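Local coordinates for chromosomal replication initiator protein DnaA (PDB 1L8Q) that probably initiates chromosome replication by binding the origin as an ATP-bound AAA+ protein, and forms a right-handed spiral filament with an ATP analogue, at residues D2-F13 against H52-K63; D105-K113 against S138-V148. One frame throughout, in Å; residues are numbered along the deposited sequence.

Contact 1: D2-F13 against H52-K63; sequences DFLNPKYTLENF and HLLQAAGNEAKK. With ADP (adenosine-5'-diphosphate), chain C.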
loop_
_atom_site.group_PDB
_atom_site.type_symbol
_atom_site.label_atom_id
_atom_site.label_comp_id
_atom_site.label_asym_id
_atom_site.label_seq_id
_atom_site.Cartn_x
_atom_site.Cartn_y
_atom_site.Cartn_z
ATOM N N ASP A 2 -9.362 23.399 -1.494
ATOM C CA ASP A 2 -7.977 22.871 -1.246
ATOM C C ASP A 2 -7.932 21.345 -1.021
ATOM O O ASP A 2 -7.024 20.672 -1.494
ATOM C CB ASP A 2 -7.280 23.628 -0.101
ATOM C CG ASP A 2 -7.909 23.367 1.241
ATOM O OD1 ASP A 2 -8.381 22.238 1.466
ATOM O OD2 ASP A 2 -7.955 24.229 2.144
ATOM N N PHE A 3 -8.917 20.820 -0.301
ATOM C CA PHE A 3 -9.068 19.373 -0.112
ATOM C C PHE A 3 -8.180 18.798 0.978
ATOM O O PHE A 3 -7.885 17.620 0.986
ATOM C CB PHE A 3 -8.884 18.627 -1.443
ATOM C CG PHE A 3 -9.764 19.148 -2.540
ATOM C CD1 PHE A 3 -9.309 20.135 -3.399
ATOM C CD2 PHE A 3 -11.068 18.683 -2.683
ATOM C CE1 PHE A 3 -10.126 20.642 -4.400
ATOM C CE2 PHE A 3 -11.895 19.179 -3.677
ATOM C CZ PHE A 3 -11.426 20.168 -4.537
ATOM N N LEU A 4 -7.792 19.631 1.922
ATOM C CA LEU A 4 -6.973 19.175 3.015
ATOM C C LEU A 4 -7.800 18.618 4.174
ATOM O O LEU A 4 -8.858 19.145 4.510
ATOM C CB LEU A 4 -6.086 20.310 3.496
ATOM C CG LEU A 4 -5.095 20.818 2.456
ATOM C CD1 LEU A 4 -4.535 22.160 2.866
ATOM C CD2 LEU A 4 -3.983 19.807 2.247
ATOM N N ASN A 5 -7.296 17.547 4.782
ATOM C CA ASN A 5 -7.911 16.928 5.949
ATOM C C ASN A 5 -7.095 17.306 7.181
ATOM O O ASN A 5 -5.997 16.795 7.394
ATOM C CB ASN A 5 -7.911 15.413 5.775
ATOM C CG ASN A 5 -8.889 14.714 6.694
ATOM O OD1 ASN A 5 -9.865 14.131 6.237
ATOM N ND2 ASN A 5 -8.617 14.749 7.988
ATOM N N PRO A 6 -7.626 18.206 7.987
ATOM C CA PRO A 6 -6.903 18.736 9.146
ATOM C C PRO A 6 -6.225 17.685 10.017
ATOM O O PRO A 6 -5.249 18.027 10.685
ATOM C CB PRO A 6 -8.001 19.438 9.945
ATOM C CG PRO A 6 -8.986 19.856 8.926
ATOM C CD PRO A 6 -8.965 18.794 7.849
ATOM N N LYS A 7 -6.711 16.444 10.006
ATOM C CA LYS A 7 -6.181 15.408 10.905
ATOM C C LYS A 7 -4.698 15.053 10.689
ATOM O O LYS A 7 -4.047 14.552 11.590
ATOM C CB LYS A 7 -7.043 14.139 10.856
ATOM C CG LYS A 7 -6.620 13.124 9.806
ATOM C CD LYS A 7 -7.572 11.926 9.744
ATOM C CE LYS A 7 -7.190 10.977 8.593
ATOM N NZ LYS A 7 -8.052 9.754 8.538
ATOM N N TYR A 8 -4.176 15.311 9.495
ATOM C CA TYR A 8 -2.776 15.016 9.200
ATOM C C TYR A 8 -1.918 16.213 9.549
ATOM O O TYR A 8 -2.105 17.281 8.973
ATOM C CB TYR A 8 -2.594 14.749 7.710
ATOM C CG TYR A 8 -3.391 13.605 7.126
ATOM C CD1 TYR A 8 -3.100 12.290 7.449
ATOM C CD2 TYR A 8 -4.390 13.843 6.187
ATOM C CE1 TYR A 8 -3.800 11.247 6.873
ATOM C CE2 TYR A 8 -5.088 12.813 5.609
ATOM C CZ TYR A 8 -4.791 11.519 5.948
ATOM O OH TYR A 8 -5.494 10.488 5.372
ATOM N N THR A 9 -0.965 16.055 10.462
ATOM C CA THR A 9 -0.069 17.164 10.751
ATOM C C THR A 9 1.379 16.750 10.909
ATOM O O THR A 9 1.681 15.601 11.234
ATOM C CB THR A 9 -0.518 17.948 12.001
ATOM O OG1 THR A 9 0.034 17.342 13.184
ATOM C CG2 THR A 9 -2.043 17.861 12.200
ATOM N N LEU A 10 2.276 17.704 10.691
ATOM C CA LEU A 10 3.690 17.473 10.872
ATOM C C LEU A 10 3.908 17.178 12.325
ATOM O O LEU A 10 4.883 16.563 12.711
ATOM C CB LEU A 10 4.491 18.715 10.503
ATOM C CG LEU A 10 4.847 18.947 9.044
ATOM C CD1 LEU A 10 5.145 17.640 8.354
ATOM C CD2 LEU A 10 3.715 19.633 8.368
ATOM N N GLU A 11 2.995 17.651 13.147
ATOM C CA GLU A 11 3.131 17.475 14.576
ATOM C C GLU A 11 2.741 16.058 15.030
ATOM O O GLU A 11 3.297 15.541 16.000
ATOM C CB GLU A 11 2.357 18.564 15.326
ATOM C CG GLU A 11 2.523 19.961 14.714
ATOM C CD GLU A 11 1.227 20.530 14.124
ATOM O OE1 GLU A 11 0.299 20.887 14.913
ATOM O OE2 GLU A 11 1.143 20.650 12.873
ATOM N N ASN A 12 1.800 15.426 14.326
ATOM C CA ASN A 12 1.473 14.038 14.642
ATOM C C ASN A 12 2.090 13.035 13.689
ATOM O O ASN A 12 1.669 11.887 13.630
ATOM C CB ASN A 12 -0.036 13.788 14.838
ATOM C CG ASN A 12 -0.884 14.267 13.669
ATOM O OD1 ASN A 12 -1.979 14.785 13.874
ATOM N ND2 ASN A 12 -0.389 14.081 12.436
ATOM N N PHE A 13 3.082 13.479 12.927
ATOM C CA PHE A 13 3.859 12.561 12.114
ATOM C C PHE A 13 4.989 12.072 12.996
ATOM O O PHE A 13 5.822 12.868 13.443
ATOM C CB PHE A 13 4.426 13.263 10.878
ATOM C CG PHE A 13 5.043 12.325 9.860
ATOM C CD1 PHE A 13 4.258 11.713 8.888
ATOM C CD2 PHE A 13 6.410 12.083 9.856
ATOM C CE1 PHE A 13 4.831 10.864 7.946
ATOM C CE2 PHE A 13 6.983 11.245 8.914
ATOM C CZ PHE A 13 6.193 10.636 7.961
ATOM N N HIS A 52 -0.171 11.378 4.336
ATOM C CA HIS A 52 -0.093 12.084 5.579
ATOM C C HIS A 52 0.889 13.258 5.472
ATOM O O HIS A 52 0.590 14.379 5.893
ATOM C CB HIS A 52 0.355 11.121 6.669
ATOM C CG HIS A 52 0.379 11.726 8.032
ATOM N ND1 HIS A 52 -0.243 11.142 9.114
ATOM C CD2 HIS A 52 0.942 12.869 8.490
ATOM C CE1 HIS A 52 -0.052 11.893 10.185
ATOM N NE2 HIS A 52 0.665 12.946 9.833
ATOM N N LEU A 53 2.063 12.999 4.913
ATOM C CA LEU A 53 3.092 14.018 4.828
ATOM C C LEU A 53 2.695 15.153 3.868
ATOM O O LEU A 53 2.904 16.337 4.178
ATOM C CB LEU A 53 4.411 13.384 4.413
ATOM C CG LEU A 53 5.712 14.140 4.619
ATOM C CD1 LEU A 53 5.845 14.592 6.052
ATOM C CD2 LEU A 53 6.857 13.221 4.252
ATOM N N LEU A 54 2.127 14.806 2.713
ATOM C CA LEU A 54 1.699 15.840 1.772
ATOM C C LEU A 54 0.670 16.746 2.437
ATOM O O LEU A 54 0.763 17.974 2.380
ATOM C CB LEU A 54 1.094 15.226 0.518
ATOM C CG LEU A 54 1.976 15.094 -0.723
ATOM C CD1 LEU A 54 3.294 14.441 -0.404
ATOM C CD2 LEU A 54 1.211 14.315 -1.791
ATOM N N GLN A 55 -0.303 16.132 3.089
ATOM C CA GLN A 55 -1.367 16.892 3.683
ATOM C C GLN A 55 -0.929 17.676 4.912
ATOM O O GLN A 55 -1.487 18.734 5.222
ATOM C CB GLN A 55 -2.545 15.990 4.004
ATOM C CG GLN A 55 -3.104 15.312 2.788
ATOM C CD GLN A 55 -4.565 15.591 2.615
ATOM O OE1 GLN A 55 -5.237 14.930 1.829
ATOM N NE2 GLN A 55 -5.065 16.574 3.336
ATOM N N ALA A 56 0.061 17.164 5.623
ATOM C CA ALA A 56 0.564 17.895 6.770
ATOM C C ALA A 56 1.283 19.150 6.276
ATOM O O ALA A 56 1.155 20.212 6.879
ATOM C CB ALA A 56 1.474 17.041 7.595
ATOM N N ALA A 57 2.029 19.030 5.177
ATOM C CA ALA A 57 2.686 20.190 4.587
ATOM C C ALA A 57 1.639 21.216 4.181
ATOM O O ALA A 57 1.767 22.393 4.482
ATOM C CB ALA A 57 3.536 19.776 3.361
ATOM N N GLY A 58 0.605 20.760 3.489
ATOM C CA GLY A 58 -0.439 21.643 3.032
ATOM C C GLY A 58 -1.093 22.364 4.189
ATOM O O GLY A 58 -1.289 23.574 4.147
ATOM N N ASN A 59 -1.430 21.630 5.237
ATOM C CA ASN A 59 -2.057 22.266 6.383
ATOM C C ASN A 59 -1.177 23.352 6.985
ATOM O O ASN A 59 -1.680 24.403 7.388
ATOM C CB ASN A 59 -2.466 21.244 7.443
ATOM C CG ASN A 59 -3.632 20.407 7.007
ATOM O OD1 ASN A 59 -4.477 20.862 6.243
ATOM N ND2 ASN A 59 -3.676 19.172 7.462
ATOM N N GLU A 60 0.128 23.100 7.035
ATOM C CA GLU A 60 1.078 24.078 7.539
ATOM C C GLU A 60 1.090 25.318 6.668
ATOM O O GLU A 60 0.950 26.440 7.165
ATOM C CB GLU A 60 2.486 23.497 7.571
ATOM C CG GLU A 60 3.015 23.210 8.951
ATOM C CD GLU A 60 3.214 24.464 9.767
ATOM O OE1 GLU A 60 4.074 25.285 9.393
ATOM O OE2 GLU A 60 2.511 24.630 10.789
ATOM N N ALA A 61 1.276 25.121 5.367
ATOM C CA ALA A 61 1.353 26.245 4.455
ATOM C C ALA A 61 0.074 27.083 4.527
ATOM O O ALA A 61 0.109 28.308 4.377
ATOM C CB ALA A 61 1.615 25.769 3.038
ATOM N N LYS A 62 -1.052 26.429 4.780
ATOM C CA LYS A 62 -2.316 27.147 4.831
ATOM C C LYS A 62 -2.433 27.924 6.128
ATOM O O LYS A 62 -2.886 29.066 6.153
ATOM C CB LYS A 62 -3.498 26.192 4.682
ATOM C CG LYS A 62 -4.808 26.908 4.481
ATOM C CD LYS A 62 -5.908 25.952 4.082
ATOM C CE LYS A 62 -6.439 25.211 5.289
ATOM N NZ LYS A 62 -7.790 24.650 5.022
ATOM N N LYS A 63 -2.016 27.285 7.208
ATOM C CA LYS A 63 -2.041 27.902 8.517
ATOM C C LYS A 63 -1.108 29.110 8.533
ATOM O O LYS A 63 -1.225 29.986 9.381
ATOM C CB LYS A 63 -1.648 26.872 9.582
ATOM C CG LYS A 63 -1.166 27.444 10.909
ATOM C CD LYS A 63 -0.994 26.333 11.950
ATOM C CE LYS A 63 -0.749 24.991 11.271
ATOM N NZ LYS A 63 -0.356 23.912 12.228
HETATM P PB ADP C . 0.267 6.239 2.167
HETATM O O1B ADP C . -0.303 7.578 1.671
HETATM O O2B ADP C . 1.750 6.092 1.986
HETATM O O3B ADP C . -0.535 5.052 1.734
HETATM P PA ADP C . -0.803 7.384 4.416
HETATM O O1A ADP C . -0.135 8.747 4.402
HETATM O O2A ADP C . -2.143 7.371 3.702
HETATM O O3A ADP C . 0.125 6.280 3.740
HETATM O "O5'" ADP C . -0.930 6.865 5.916
HETATM C "C5'" ADP C . -1.600 5.652 6.207
HETATM C "C4'" ADP C . -2.049 5.765 7.642
HETATM O "O4'" ADP C . -0.931 5.569 8.531
HETATM C "C3'" ADP C . -2.549 7.169 7.901
HETATM O "O3'" ADP C . -3.573 7.030 8.875
HETATM C "C2'" ADP C . -1.342 7.858 8.497
HETATM O "O2'" ADP C . -1.610 8.982 9.318
HETATM C "C1'" ADP C . -0.680 6.759 9.282
HETATM N N9 ADP C . 0.757 7.058 9.312
HETATM C C8 ADP C . 1.642 6.856 8.307
HETATM N N7 ADP C . 2.891 7.257 8.692
HETATM C C5 ADP C . 2.798 7.735 9.938
HETATM C C6 ADP C . 3.724 8.313 10.922
HETATM N N6 ADP C . 5.029 8.470 10.646
HETATM N N1 ADP C . 3.231 8.683 12.109
HETATM C C2 ADP C . 1.927 8.531 12.419
HETATM N N3 ADP C . 1.033 8.005 11.563
HETATM C C4 ADP C . 1.400 7.604 10.342
#
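With chi1 at -176° His52 sends its imidazole off helix 50-63, opposite its backbone N, to stand between Tyr8 and Phe13 of the 2-13 loop, while Phe13, also with CG opposite its N (chi1 -170°), turns back to meet it. Both aromatic rings present an edge to the imidazole: Phe13 edge-to-face, its plane at 66° to that of His52, and Tyr8 in an offset version with its CB over the histidine face. Leu53 CD1 covers one face of Phe13, and the adenine amino group of ADP lies over the other. In its own plane the imidazole is gripped at both nitrogens. NE2 donates to Thr9 O at 3.2 Å, although that donor stands above the carbonyl plane, and ND1 shares a 2.6 Å hydrogen bond with ribose O2' of ADP. The backbone N of His52 adds a bond to O1A of the alpha phosphate, beside the P-loop amides. Replacing His52 by an alanine would probably leave Thr9 O and the ribose hydroxyl without their shared partner and open a gap between Tyr8 and Phe13. One turn on, the loop lies close over Ala56, whose CB is 3.5 Å from Leu10 CD2. Asn59 ND2 donates to Tyr8 O at 2.9 Å, lying in the carbonyl plane, and more weakly to Asn5 O, bridging the ends of a type I turn. At the far end Leu4 CD1 lies against the backbone of Gly58, and Lys62 NZ makes a 2.9 Å salt bridge with Asp2 OD2. Polar bonds thus fasten the loop along three turns of helix, and the histidine, tied to loop, ribose and phosphate together, joins the 2-13 loop of the AAA+ domain to the nucleotide.

Contact 2: D105-K113 against S138-V148; sequences DDVQFLSGK and SDRHPQKLDGV
The two loops come closest where Ser111 passes Gly147, their CA atoms 4.3 Å apart, the first leaving a 3-10 turn (107-110) and the second inside a type II turn from Leu145 to Val148. Gly112 N gives a weak, long hydrogen bond to Gly147 O, which also receives a CA-H...O contact from Ser111. Gly147, with no side chain, lets Ser111 come close. The broadest side-chain overlap is that of Gln108 with Asp139, whose amide and carboxylate lie stacked with planes 24° apart. No hydrogen bond joins them, and Gln108 OE1 stays 3.3 Å from Asp139 OD1, acceptor beside acceptor. Asp139 instead pairs with Arg140, its OD2 taking NH2 at 2.8 Å on the syn side, which probably eases the charge next to the amide oxygen. Beside this polar layer, Leu145 straddles the 3-10 turn, CD1 on Val107 CG1 at 3.9 Å and CD2 over Gln108 CA, while Val148 CG2 packs on Leu110 CB. The contact joins the loops that follow the neighbouring parallel strands 101-105 and 133-138. Leu145 also packs on Phe41 of strand 40-43, Leu110 rests on Ala73 of helix 73-86, and Gln117 of helix 114-129 bonds to the carbonyls of both Leu110 and Gly147.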
loop_
_atom_site.group_PDB
_atom_site.type_symbol
_atom_site.label_atom_id
_atom_site.label_comp_id
_atom_site.label_asym_id
_atom_site.label_seq_id
_atom_site.Cartn_x
_atom_site.Cartn_y
_atom_site.Cartn_z
ATOM N N ASP A 105 -0.811 13.835 -5.336
ATOM C CA ASP A 105 -0.608 12.557 -4.684
ATOM C C ASP A 105 -0.852 11.423 -5.666
ATOM O O ASP A 105 -1.659 11.565 -6.568
ATOM C CB ASP A 105 -1.609 12.456 -3.548
ATOM C CG ASP A 105 -1.172 11.510 -2.453
ATOM O OD1 ASP A 105 -0.133 10.829 -2.605
ATOM O OD2 ASP A 105 -1.812 11.401 -1.386
ATOM N N ASP A 106 -0.154 10.301 -5.492
ATOM C CA ASP A 106 -0.335 9.116 -6.341
ATOM C C ASP A 106 -0.069 9.311 -7.850
ATOM O O ASP A 106 -0.818 8.809 -8.695
ATOM C CB ASP A 106 -1.714 8.506 -6.121
ATOM C CG ASP A 106 -1.887 7.938 -4.711
ATOM O OD1 ASP A 106 -3.031 7.984 -4.181
ATOM O OD2 ASP A 106 -0.948 7.434 -4.046
ATOM N N VAL A 107 1.027 9.992 -8.164
ATOM C CA VAL A 107 1.422 10.320 -9.539
ATOM C C VAL A 107 1.426 9.148 -10.519
ATOM O O VAL A 107 1.253 9.321 -11.698
ATOM C CB VAL A 107 2.783 10.963 -9.536
ATOM C CG1 VAL A 107 3.373 10.962 -10.923
ATOM C CG2 VAL A 107 2.671 12.358 -9.014
ATOM N N GLN A 108 1.615 7.959 -10.018
ATOM C CA GLN A 108 1.609 6.759 -10.845
ATOM C C GLN A 108 0.381 6.685 -11.737
ATOM O O GLN A 108 0.444 6.140 -12.838
ATOM C CB GLN A 108 1.580 5.565 -9.913
ATOM C CG GLN A 108 1.779 6.035 -8.476
ATOM C CD GLN A 108 0.776 5.464 -7.571
ATOM O OE1 GLN A 108 0.153 4.482 -7.900
ATOM N NE2 GLN A 108 0.601 6.068 -6.421
ATOM N N PHE A 109 -0.746 7.193 -11.234
ATOM C CA PHE A 109 -2.015 7.120 -11.949
ATOM C C PHE A 109 -2.104 8.103 -13.117
ATOM O O PHE A 109 -3.099 8.141 -13.828
ATOM C CB PHE A 109 -3.195 7.283 -10.981
ATOM C CG PHE A 109 -3.367 6.118 -10.043
ATOM C CD1 PHE A 109 -3.492 4.824 -10.538
ATOM C CD2 PHE A 109 -3.387 6.309 -8.671
ATOM C CE1 PHE A 109 -3.634 3.732 -9.665
ATOM C CE2 PHE A 109 -3.530 5.239 -7.799
ATOM C CZ PHE A 109 -3.651 3.946 -8.297
ATOM N N LEU A 110 -1.051 8.885 -13.309
ATOM C CA LEU A 110 -0.930 9.745 -14.473
ATOM C C LEU A 110 -0.734 8.918 -15.753
ATOM O O LEU A 110 -0.957 9.426 -16.853
ATOM C CB LEU A 110 0.266 10.673 -14.302
ATOM C CG LEU A 110 0.114 12.179 -14.099
ATOM C CD1 LEU A 110 -1.240 12.608 -13.538
ATOM C CD2 LEU A 110 1.258 12.692 -13.251
ATOM N N SER A 111 -0.305 7.655 -15.619
ATOM C CA SER A 111 -0.018 6.845 -16.811
ATOM C C SER A 111 -1.211 6.650 -17.718
ATOM O O SER A 111 -2.297 6.311 -17.266
ATOM C CB SER A 111 0.646 5.479 -16.490
ATOM O OG SER A 111 0.584 5.140 -15.117
ATOM N N GLY A 112 -0.990 6.849 -19.013
ATOM C CA GLY A 112 -2.048 6.734 -19.996
ATOM C C GLY A 112 -2.754 8.058 -20.235
ATOM O O GLY A 112 -3.076 8.409 -21.376
ATOM N N LYS A 113 -2.974 8.810 -19.165
ATOM C CA LYS A 113 -3.696 10.065 -19.268
ATOM C C LYS A 113 -2.812 11.136 -19.890
ATOM O O LYS A 113 -2.339 12.047 -19.207
ATOM C CB LYS A 113 -4.175 10.506 -17.891
ATOM C CG LYS A 113 -4.250 9.375 -16.891
ATOM C CD LYS A 113 -5.661 8.947 -16.629
ATOM C CE LYS A 113 -5.699 8.087 -15.389
ATOM N NZ LYS A 113 -7.048 8.047 -14.819
ATOM N N SER A 138 4.322 9.281 -4.900
ATOM C CA SER A 138 4.099 8.159 -5.784
ATOM C C SER A 138 4.408 6.888 -5.052
ATOM O O SER A 138 5.052 6.916 -4.013
ATOM C CB SER A 138 4.976 8.258 -7.016
ATOM O OG SER A 138 5.012 7.002 -7.686
ATOM N N ASP A 139 3.951 5.766 -5.584
ATOM C CA ASP A 139 4.229 4.505 -4.942
ATOM C C ASP A 139 5.492 3.929 -5.536
ATOM O O ASP A 139 5.922 2.854 -5.164
ATOM C CB ASP A 139 3.052 3.514 -5.093
ATOM C CG ASP A 139 2.859 3.054 -6.521
ATOM O OD1 ASP A 139 3.315 3.760 -7.439
ATOM O OD2 ASP A 139 2.267 2.003 -6.833
ATOM N N ARG A 140 6.079 4.627 -6.486
ATOM C CA ARG A 140 7.280 4.109 -7.111
ATOM C C ARG A 140 8.152 5.237 -7.601
ATOM O O ARG A 140 7.677 6.345 -7.831
ATOM C CB ARG A 140 6.919 3.160 -8.252
ATOM C CG ARG A 140 6.241 3.833 -9.413
ATOM C CD ARG A 140 5.457 2.894 -10.273
ATOM N NE ARG A 140 4.570 2.066 -9.468
ATOM C CZ ARG A 140 3.701 1.192 -9.963
ATOM N NH1 ARG A 140 3.593 1.021 -11.274
ATOM N NH2 ARG A 140 2.939 0.487 -9.141
ATOM N N HIS A 141 9.435 4.943 -7.733
ATOM C CA HIS A 141 10.444 5.882 -8.216
ATOM C C HIS A 141 10.075 6.361 -9.614
ATOM O O HIS A 141 9.508 5.608 -10.378
ATOM C CB HIS A 141 11.792 5.135 -8.264
ATOM C CG HIS A 141 12.978 6.018 -8.453
ATOM N ND1 HIS A 141 13.368 6.486 -9.691
ATOM C CD2 HIS A 141 13.869 6.512 -7.560
ATOM C CE1 HIS A 141 14.436 7.250 -9.546
ATOM N NE2 HIS A 141 14.758 7.283 -8.261
ATOM N N PRO A 142 10.375 7.603 -9.956
ATOM C CA PRO A 142 10.088 8.096 -11.316
ATOM C C PRO A 142 10.589 7.142 -12.409
ATOM O O PRO A 142 9.863 6.927 -13.375
ATOM C CB PRO A 142 10.815 9.426 -11.366
ATOM C CG PRO A 142 10.798 9.888 -9.915
ATOM C CD PRO A 142 10.949 8.645 -9.090
ATOM N N GLN A 143 11.772 6.560 -12.248
ATOM C CA GLN A 143 12.312 5.639 -13.249
ATOM C C GLN A 143 11.396 4.443 -13.487
ATOM O O GLN A 143 11.618 3.673 -14.399
ATOM C CB GLN A 143 13.714 5.112 -12.837
ATOM C CG GLN A 143 14.883 6.113 -13.016
ATOM C CD GLN A 143 14.973 6.681 -14.445
ATOM O OE1 GLN A 143 15.477 6.001 -15.358
ATOM N NE2 GLN A 143 14.492 7.927 -14.637
ATOM N N LYS A 144 10.384 4.276 -12.643
ATOM C CA LYS A 144 9.481 3.150 -12.775
ATOM C C LYS A 144 8.106 3.594 -13.219
ATOM O O LYS A 144 7.190 2.780 -13.337
ATOM C CB LYS A 144 9.387 2.385 -11.473
ATOM C CG LYS A 144 10.728 1.858 -10.991
ATOM C CD LYS A 144 10.594 0.499 -10.329
ATOM C CE LYS A 144 11.858 0.130 -9.562
ATOM N NZ LYS A 144 11.839 0.617 -8.144
ATOM N N LEU A 145 7.957 4.888 -13.446
ATOM C CA LEU A 145 6.726 5.405 -13.981
ATOM C C LEU A 145 6.578 5.090 -15.485
ATOM O O LEU A 145 6.852 5.933 -16.339
ATOM C CB LEU A 145 6.622 6.920 -13.746
ATOM C CG LEU A 145 6.464 7.362 -12.291
ATOM C CD1 LEU A 145 6.457 8.883 -12.166
ATOM C CD2 LEU A 145 5.206 6.777 -11.679
ATOM N N ASP A 146 6.157 3.877 -15.809
ATOM C CA ASP A 146 5.798 3.576 -17.190
ATOM C C ASP A 146 4.557 4.381 -17.538
ATOM O O ASP A 146 3.696 4.604 -16.689
ATOM C CB ASP A 146 5.486 2.092 -17.365
ATOM C CG ASP A 146 6.736 1.240 -17.434
ATOM O OD1 ASP A 146 7.350 0.993 -16.364
ATOM O OD2 ASP A 146 7.184 0.782 -18.518
ATOM N N GLY A 147 4.479 4.844 -18.774
ATOM C CA GLY A 147 3.322 5.586 -19.211
ATOM C C GLY A 147 3.313 7.059 -18.873
ATOM O O GLY A 147 2.378 7.761 -19.246
ATOM N N VAL A 148 4.310 7.541 -18.140
ATOM C CA VAL A 148 4.401 8.984 -17.891
ATOM C C VAL A 148 5.479 9.525 -18.796
ATOM O O VAL A 148 6.523 8.915 -18.936
ATOM C CB VAL A 148 4.729 9.306 -16.432
ATOM C CG1 VAL A 148 5.108 10.774 -16.267
ATOM C CG2 VAL A 148 3.567 8.955 -15.546
#

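Contact 1 closes before contact 2 opens along the chain, and their centres lie 23 Å apart within the AAA+ domain. The five-stranded parallel sheet relates them: helix 50-63 of contact 1 packs on strands 68-72 and 101-105, and contact 2 is built from the loops that leave strands 101-105 and 133-138. They meet directly at Leu54 CD2 and Asp105 CG, 3.7 Å apart. Both border the nucleotide site, contact 1 at the ribose and adenine, contact 2 near the phosphate end, where Asp105 and Asp106 belong to the ATP and magnesium sites. The same 105-113 loop ends at Lys113 of the single-stranded DNA site, so residues of both sites share one short segment.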